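Local structure of 4-hydroxybutyrate CoA-transferase (Porphyromonas gingivalis, 3D3U) at residues Ala14-Val19 with Ala43-Gln47; Ala34-Phe40 with Ala120-Val124. The protein probably transfers coenzyme A between acyl-CoA thioesters and carboxylic acids such as acetate and 4-hydroxybutyrate. All blocks are in the same frame, centred on the assembly; numbering follows the deposited sequence.

Contact 1. Residues Ala14-Val19 with Ala43-Gln47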
ATOM      1  N   ALA A  14       8.523  10.063 -25.185  1.00 19.68           N
ATOM      2  CA  ALA A  14       8.567  10.589 -23.877  1.00 18.20           C
ATOM      3  C   ALA A  14       9.025  12.054 -23.970  1.00 17.81           C
ATOM      4  O   ALA A  14       8.387  12.955 -23.368  1.00 17.26           O
ATOM      5  CB  ALA A  14       9.487   9.771 -23.056  1.00 17.48           C
ATOM      6  N   ASP A  15      10.076  12.294 -24.752  1.00 17.40           N
ATOM      7  CA  ASP A  15      10.772  13.606 -24.725  1.00 17.58           C
ATOM      8  C   ASP A  15       9.868  14.687 -25.261  1.00 17.51           C
ATOM      9  O   ASP A  15       9.779  15.801 -24.701  1.00 17.85           O
ATOM     10  CB  ASP A  15      12.046  13.611 -25.562  1.00 17.43           C
ATOM     11  CG  ASP A  15      13.212  12.691 -24.979  1.00 22.38           C
ATOM     12  OD1 ASP A  15      14.095  13.245 -24.251  1.00 24.07           O
ATOM     13  OD2 ASP A  15      13.355  11.435 -25.228  1.00 24.81           O
ATOM     14  N   GLU A  16       9.124  14.353 -26.320  1.00 17.22           N
ATOM     15  CA  GLU A  16       8.221  15.321 -26.885  1.00 15.21           C
ATOM     16  C   GLU A  16       7.130  15.622 -25.878  1.00 13.71           C
ATOM     17  O   GLU A  16       6.708  16.803 -25.711  1.00 12.05           O
ATOM     18  CB  GLU A  16       7.637  14.836 -28.170  1.00 16.27           C
ATOM     19  CG  GLU A  16       8.584  14.362 -29.234  1.00 18.47           C
ATOM     20  CD  GLU A  16       7.822  13.532 -30.272  1.00 26.97           C
ATOM     21  OE1 GLU A  16       7.176  12.498 -29.892  1.00 27.31           O
ATOM     22  OE2 GLU A  16       7.823  13.926 -31.479  1.00 25.64           O
ATOM     23  N   ALA A  17       6.683  14.580 -25.183  1.00 12.99           N
ATOM     24  CA  ALA A  17       5.717  14.812 -24.063  1.00 13.65           C
ATOM     25  C   ALA A  17       6.240  15.629 -22.825  1.00 13.45           C
ATOM     26  O   ALA A  17       5.602  16.571 -22.405  1.00 12.07           O
ATOM     27  CB  ALA A  17       5.059  13.575 -23.659  1.00 12.61           C
ATOM     28  N   VAL A  18       7.400  15.296 -22.284  1.00 14.16           N
ATOM     29  CA  VAL A  18       8.067  16.217 -21.353  1.00 16.22           C
ATOM     30  C   VAL A  18       8.106  17.641 -21.899  1.00 16.91           C
ATOM     31  O   VAL A  18       7.645  18.612 -21.268  1.00 16.37           O
ATOM     32  CB  VAL A  18       9.555  15.833 -21.110  1.00 15.97           C
ATOM     33  CG1 VAL A  18      10.275  16.909 -20.427  1.00 15.99           C
ATOM     34  CG2 VAL A  18       9.663  14.631 -20.303  1.00 17.31           C
ATOM     35  N   VAL A  19       8.676  17.801 -23.063  1.00 18.11           N
ATOM     36  CA  VAL A  19       8.774  19.178 -23.447  1.00 21.42           C
ATOM     37  C   VAL A  19       7.451  19.903 -23.584  1.00 23.57           C
ATOM     38  O   VAL A  19       7.398  21.020 -23.138  1.00 24.74           O
ATOM     39  CB  VAL A  19       9.609  19.429 -24.625  1.00 21.17           C
ATOM     40  CG1 VAL A  19       9.549  20.901 -24.934  1.00 20.43           C
ATOM     41  CG2 VAL A  19      11.013  19.005 -24.290  1.00 20.70           C
ATOM     42  N   ALA A  43      13.145  10.756 -19.447  1.00 18.30           N
ATOM     43  CA  ALA A  43      13.082  11.925 -20.382  1.00 17.00           C
ATOM     44  C   ALA A  43      13.229  13.302 -19.749  1.00 15.00           C
ATOM     45  O   ALA A  43      13.685  14.204 -20.381  1.00 11.84           O
ATOM     46  CB  ALA A  43      11.857  11.881 -21.366  1.00 17.47           C
ATOM     47  N   MET A  44      12.820  13.443 -18.500  1.00 14.50           N
ATOM     48  CA  MET A  44      13.025  14.709 -17.807  1.00 15.39           C
ATOM     49  C   MET A  44      14.504  14.925 -17.543  1.00 12.22           C
ATOM     50  O   MET A  44      14.989  16.034 -17.623  1.00 10.78           O
ATOM     51  CB  MET A  44      12.235  14.722 -16.472  1.00 16.06           C
ATOM     52  CG  MET A  44      10.680  14.927 -16.616  1.00 18.15           C
ATOM     53  SD  MET A  44       9.923  14.765 -14.997  1.00 20.97           S
ATOM     54  CE  MET A  44      10.014  16.361 -14.300  1.00 18.66           C
ATOM     55  N   TYR A  45      15.220  13.860 -17.203  1.00 10.67           N
ATOM     56  CA  TYR A  45      16.679  13.951 -17.172  1.00 10.06           C
ATOM     57  C   TYR A  45      17.306  14.486 -18.489  1.00  9.87           C
ATOM     58  O   TYR A  45      17.945  15.555 -18.513  1.00  8.45           O
ATOM     59  CB  TYR A  45      17.334  12.617 -16.880  1.00  9.54           C
ATOM     60  CG  TYR A  45      18.768  12.782 -16.590  1.00 10.38           C
ATOM     61  CD1 TYR A  45      19.193  13.110 -15.294  1.00 12.83           C
ATOM     62  CD2 TYR A  45      19.727  12.671 -17.585  1.00 13.04           C
ATOM     63  CE1 TYR A  45      20.536  13.272 -14.969  1.00  9.77           C
ATOM     64  CE2 TYR A  45      21.073  12.870 -17.286  1.00 12.73           C
ATOM     65  CZ  TYR A  45      21.487  13.178 -15.959  1.00 10.42           C
ATOM     66  OH  TYR A  45      22.839  13.377 -15.614  1.00  9.11           O
ATOM     67  N   ARG A  46      17.151  13.741 -19.576  1.00  9.05           N
ATOM     68  CA  ARG A  46      17.674  14.242 -20.835  1.00  9.66           C
ATOM     69  C   ARG A  46      17.256  15.669 -21.161  1.00 10.23           C
ATOM     70  O   ARG A  46      18.062  16.394 -21.685  1.00 12.26           O
ATOM     71  CB  ARG A  46      17.216  13.372 -21.965  1.00  9.96           C
ATOM     72  CG  ARG A  46      17.600  11.965 -21.825  1.00 13.07           C
ATOM     73  CD  ARG A  46      17.428  11.250 -23.106  1.00 15.66           C
ATOM     74  NE  ARG A  46      16.031  11.101 -23.271  1.00 13.78           N
ATOM     75  CZ  ARG A  46      15.363  10.078 -22.788  1.00 16.09           C
ATOM     76  NH1 ARG A  46      16.024   9.081 -22.118  1.00 13.23           N
ATOM     77  NH2 ARG A  46      14.007  10.082 -22.973  1.00 17.30           N
ATOM     78  N   GLN A  47      16.006  16.067 -20.899  1.00 10.28           N
ATOM     79  CA  GLN A  47      15.511  17.365 -21.293  1.00 10.77           C
ATOM     80  C   GLN A  47      15.723  18.393 -20.224  1.00 12.81           C
ATOM     81  O   GLN A  47      15.116  19.443 -20.330  1.00 13.62           O
ATOM     82  CB  GLN A  47      14.029  17.342 -21.700  1.00  9.13           C
ATOM     83  CG  GLN A  47      13.722  16.409 -22.909  1.00  8.69           C
ATOM     84  CD  GLN A  47      14.461  16.780 -24.202  1.00 12.55           C
ATOM     85  OE1 GLN A  47      14.381  17.949 -24.630  1.00 12.81           O
ATOM     86  NE2 GLN A  47      15.223  15.811 -24.813  1.00 10.02           N
TER

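Contact 2. Residues Ala34-Phe40 with Ala120-Val124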
ATOM      1  N   ALA A  34       4.969   0.368  -8.439  1.00 21.17           N
ATOM      2  CA  ALA A  34       5.557  -0.373  -9.560  1.00 18.34           C
ATOM      3  C   ALA A  34       4.975   0.160 -10.830  1.00 17.88           C
ATOM      4  O   ALA A  34       5.346  -0.369 -11.880  1.00 19.36           O
ATOM      5  CB  ALA A  34       5.320  -1.861  -9.455  1.00 17.06           C
ATOM      6  N   ALA A  35       4.166   1.235 -10.744  1.00 15.79           N
ATOM      7  CA  ALA A  35       3.543   1.838 -11.885  1.00 15.94           C
ATOM      8  C   ALA A  35       4.116   3.180 -12.110  1.00 17.19           C
ATOM      9  O   ALA A  35       3.513   3.968 -12.842  1.00 18.60           O
ATOM     10  CB  ALA A  35       2.062   1.987 -11.695  1.00 15.24           C
ATOM     11  N   ALA A  36       5.245   3.447 -11.458  1.00 18.19           N
ATOM     12  CA  ALA A  36       6.005   4.700 -11.500  1.00 18.59           C
ATOM     13  C   ALA A  36       6.574   4.895 -12.931  1.00 19.68           C
ATOM     14  O   ALA A  36       7.067   3.928 -13.520  1.00 20.43           O
ATOM     15  CB  ALA A  36       7.133   4.599 -10.496  1.00 18.13           C
ATOM     16  N   PRO A  37       6.462   6.088 -13.518  1.00 19.40           N
ATOM     17  CA  PRO A  37       6.716   6.255 -14.908  1.00 19.11           C
ATOM     18  C   PRO A  37       8.137   6.762 -15.108  1.00 19.82           C
ATOM     19  O   PRO A  37       8.452   7.934 -15.364  1.00 19.21           O
ATOM     20  CB  PRO A  37       5.646   7.267 -15.323  1.00 19.33           C
ATOM     21  CG  PRO A  37       5.180   7.861 -14.091  1.00 19.25           C
ATOM     22  CD  PRO A  37       5.985   7.350 -12.929  1.00 19.94           C
ATOM     23  N   VAL A  38       9.000   5.787 -15.024  1.00 21.02           N
ATOM     24  CA  VAL A  38      10.399   5.987 -15.054  1.00 21.32           C
ATOM     25  C   VAL A  38      10.833   6.461 -16.436  1.00 21.37           C
ATOM     26  O   VAL A  38      11.773   7.258 -16.513  1.00 22.79           O
ATOM     27  CB  VAL A  38      11.081   4.711 -14.537  1.00 20.45           C
ATOM     28  CG1 VAL A  38      10.316   3.512 -15.016  1.00 21.69           C
ATOM     29  CG2 VAL A  38      12.538   4.653 -14.973  1.00 23.80           C
ATOM     30  N   ARG A  39      10.174   6.045 -17.524  1.00 21.58           N
ATOM     31  CA  ARG A  39      10.561   6.581 -18.898  1.00 21.31           C
ATOM     32  C   ARG A  39      10.477   8.062 -19.023  1.00 20.54           C
ATOM     33  O   ARG A  39      11.351   8.734 -19.573  1.00 20.63           O
ATOM     34  CB  ARG A  39       9.686   6.008 -19.974  1.00 20.92           C
ATOM     35  CG  ARG A  39      10.400   4.867 -20.638  1.00 23.30           C
ATOM     36  CD  ARG A  39      10.515   3.651 -19.808  1.00 22.38           C
ATOM     37  NE  ARG A  39       9.337   3.379 -18.970  1.00 21.17           N
ATOM     38  CZ  ARG A  39       9.333   2.325 -18.156  1.00 22.55           C
ATOM     39  NH1 ARG A  39       8.303   2.067 -17.356  1.00 21.29           N
ATOM     40  NH2 ARG A  39      10.413   1.528 -18.131  1.00 18.42           N
ATOM     41  N   PHE A  40       9.370   8.548 -18.503  1.00 20.34           N
ATOM     42  CA  PHE A  40       9.160   9.917 -18.327  1.00 19.91           C
ATOM     43  C   PHE A  40      10.164  10.524 -17.375  1.00 21.28           C
ATOM     44  O   PHE A  40      10.654  11.628 -17.662  1.00 24.41           O
ATOM     45  CB  PHE A  40       7.806  10.135 -17.760  1.00 18.96           C
ATOM     46  CG  PHE A  40       7.277  11.530 -17.994  1.00 17.88           C
ATOM     47  CD1 PHE A  40       7.518  12.549 -17.098  1.00 16.72           C
ATOM     48  CD2 PHE A  40       6.561  11.826 -19.116  1.00 15.73           C
ATOM     49  CE1 PHE A  40       7.008  13.821 -17.287  1.00 13.55           C
ATOM     50  CE2 PHE A  40       6.099  13.078 -19.300  1.00 18.00           C
ATOM     51  CZ  PHE A  40       6.314  14.094 -18.336  1.00 14.48           C
ATOM     52  N   ALA A 120      -0.776  14.927 -14.578  1.00 12.24           N
ATOM     53  CA  ALA A 120      -0.623  13.666 -13.916  1.00 10.62           C
ATOM     54  C   ALA A 120       0.152  12.702 -14.830  1.00  9.86           C
ATOM     55  O   ALA A 120      -0.285  12.410 -15.924  1.00  8.76           O
ATOM     56  CB  ALA A 120      -2.053  13.099 -13.557  1.00  9.97           C
ATOM     57  N   VAL A 121       1.302  12.205 -14.411  1.00 10.09           N
ATOM     58  CA  VAL A 121       2.041  11.270 -15.256  1.00 11.02           C
ATOM     59  C   VAL A 121       1.913   9.851 -14.738  1.00 12.46           C
ATOM     60  O   VAL A 121       2.467   9.587 -13.719  1.00 14.42           O
ATOM     61  CB  VAL A 121       3.515  11.607 -15.352  1.00 10.38           C
ATOM     62  CG1 VAL A 121       4.301  10.525 -16.112  1.00  9.85           C
ATOM     63  CG2 VAL A 121       3.601  12.816 -16.093  1.00  9.47           C
ATOM     64  N   VAL A 122       1.207   8.954 -15.435  1.00 12.59           N
ATOM     65  CA  VAL A 122       0.902   7.626 -14.984  1.00 12.88           C
ATOM     66  C   VAL A 122       1.354   6.571 -15.956  1.00 14.40           C
ATOM     67  O   VAL A 122       1.593   6.811 -17.153  1.00 14.88           O
ATOM     68  CB  VAL A 122      -0.622   7.396 -14.814  1.00 12.79           C
ATOM     69  CG1 VAL A 122      -1.251   8.416 -13.888  1.00 11.51           C
ATOM     70  CG2 VAL A 122      -1.332   7.402 -16.139  1.00 15.12           C
ATOM     71  N   GLN A 123       1.400   5.339 -15.466  1.00 15.62           N
ATOM     72  CA  GLN A 123       1.790   4.266 -16.369  1.00 15.39           C
ATOM     73  C   GLN A 123       0.629   3.308 -16.591  1.00 15.45           C
ATOM     74  O   GLN A 123       0.501   2.473 -15.813  1.00 18.31           O
ATOM     75  CB  GLN A 123       3.007   3.528 -15.768  1.00 13.80           C
ATOM     76  CG  GLN A 123       3.417   2.332 -16.538  1.00 13.25           C
ATOM     77  CD  GLN A 123       4.747   1.774 -16.075  1.00 16.16           C
ATOM     78  OE1 GLN A 123       5.104   1.851 -14.906  1.00 17.38           O
ATOM     79  NE2 GLN A 123       5.464   1.167 -16.986  1.00 16.59           N
ATOM     80  N   VAL A 124      -0.201   3.365 -17.606  1.00 15.40           N
ATOM     81  CA  VAL A 124      -1.231   2.300 -17.722  1.00 15.56           C
ATOM     82  C   VAL A 124      -0.879   1.185 -18.638  1.00 16.06           C
ATOM     83  O   VAL A 124       0.233   1.155 -19.199  1.00 16.47           O
ATOM     84  CB  VAL A 124      -2.472   2.863 -18.294  1.00 15.79           C
ATOM     85  CG1 VAL A 124      -3.011   3.873 -17.293  1.00 17.89           C
ATOM     86  CG2 VAL A 124      -2.125   3.602 -19.651  1.00 16.01           C
TER

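Contact 1. Residues Ala14-Val19 with Ala43-Gln47
Asp-15 and Arg-46 form a salt bridge between two neighbouring helices. The carboxylate lies at the edge of the guanidinium, near its plane. Arg-46 NH2 donates to Asp-15 OD2 at 2.7 Å, and Arg-46 NE donates to Asp-15 OD1 at 3.1 Å. A weak third bond runs from Arg-46 NE to Asp-15 OD2 at 3.3 Å. The same carboxylate has one more donor: Gln-47 NE2 reaches Asp-15 OD1 at 2.9 Å. One acid on the first helix thus binds two consecutive residues at the C-terminal end of the second. Gln-47 is where the chain leaves helical geometry, but its N still bonds to Ala-43 O at 3.0 Å.

The helices are 14-21 and 38-46 of the Rossmann-like N-terminal domain. Ala-14 and Ala-17 also rest on Ile-178 of strand 176-180, an outermost strand of the parallel sheet.

Beside the polar cluster the packing is apolar and close. Ala-43 CB lies 3.6 Å from Ala-14 CB and 3.7 Å from Val-18 CG2. The small alanines let the backbones approach, with the CA atoms of Asp-15 and Ala-43 5.2 Å apart. Val-18 CG2 also meets Met-44 CG at 3.8 Å. Further out, Val-18 CG1 touches Gln-47 CB at 4.0 Å, and Val-19 CG2 lies 3.5 Å from Gln-47 OE1.

Contact 2. Residues Ala34-Phe40 with Ala120-Val124
The apolar contacts centre on Val-121, whose side chain points from strand 119-125 toward the start of helix 38-46. Val-121 CG2 sits 3.8 Å from the centroid of the Phe-40 ring and 15° off the ring normal, a CH-pi contact over the face. Val-121 CG1 packs against Phe-40 CG at 3.7 Å and Pro-37 CG at 3.5 Å. Phe-30 of the adjacent strand 27-30 adjoins all three side chains.

This is a strand-loop-helix connection of a Rossmann-like parallel sheet. The chain leaves strand 27-30, turns through 34-37 and enters the helix, which packs over strand 119-125. Pro-37 is the N-cap residue and the centre of an inverse gamma turn.

Two carbonyl oxygens press against side-chain carbons. Ala-35 O lies 3.0 Å from Gln-123 CB, and Val-121 O lies 3.2 Å from Pro-37 CG.

The polar groups gather round Gln-123. Its side chain extends toward the turn and the guanidinium of Arg-39. Arg-39 makes salt bridges to Glu-182 through NH2 and to Glu-155 through NE. Glu-155 also accepts a hydrogen bond from Phe-40 N, at the first turn of the helix.

In the fold
The two contacts lie in the N-terminal domain, on the same side of the chain's centre, with centres about 13 Å apart. Both use helix 38-46: contact 2 takes its N-terminal start and contact 1 its C-terminal end. Their segments alternate along the chain, in the order 14-19, 34-40, 43-47 and 120-124. Contact 1 joins the helix to helix 14-21, while contact 2 seats it on strand 119-125 in the six-stranded parallel sheet. They meet where Val-18 CG2 lies 3.9 Å from Phe-40 CZ. One helix thus bridges its neighbour helix and the sheet, from the partly buried contact 1 to the buried contact 2.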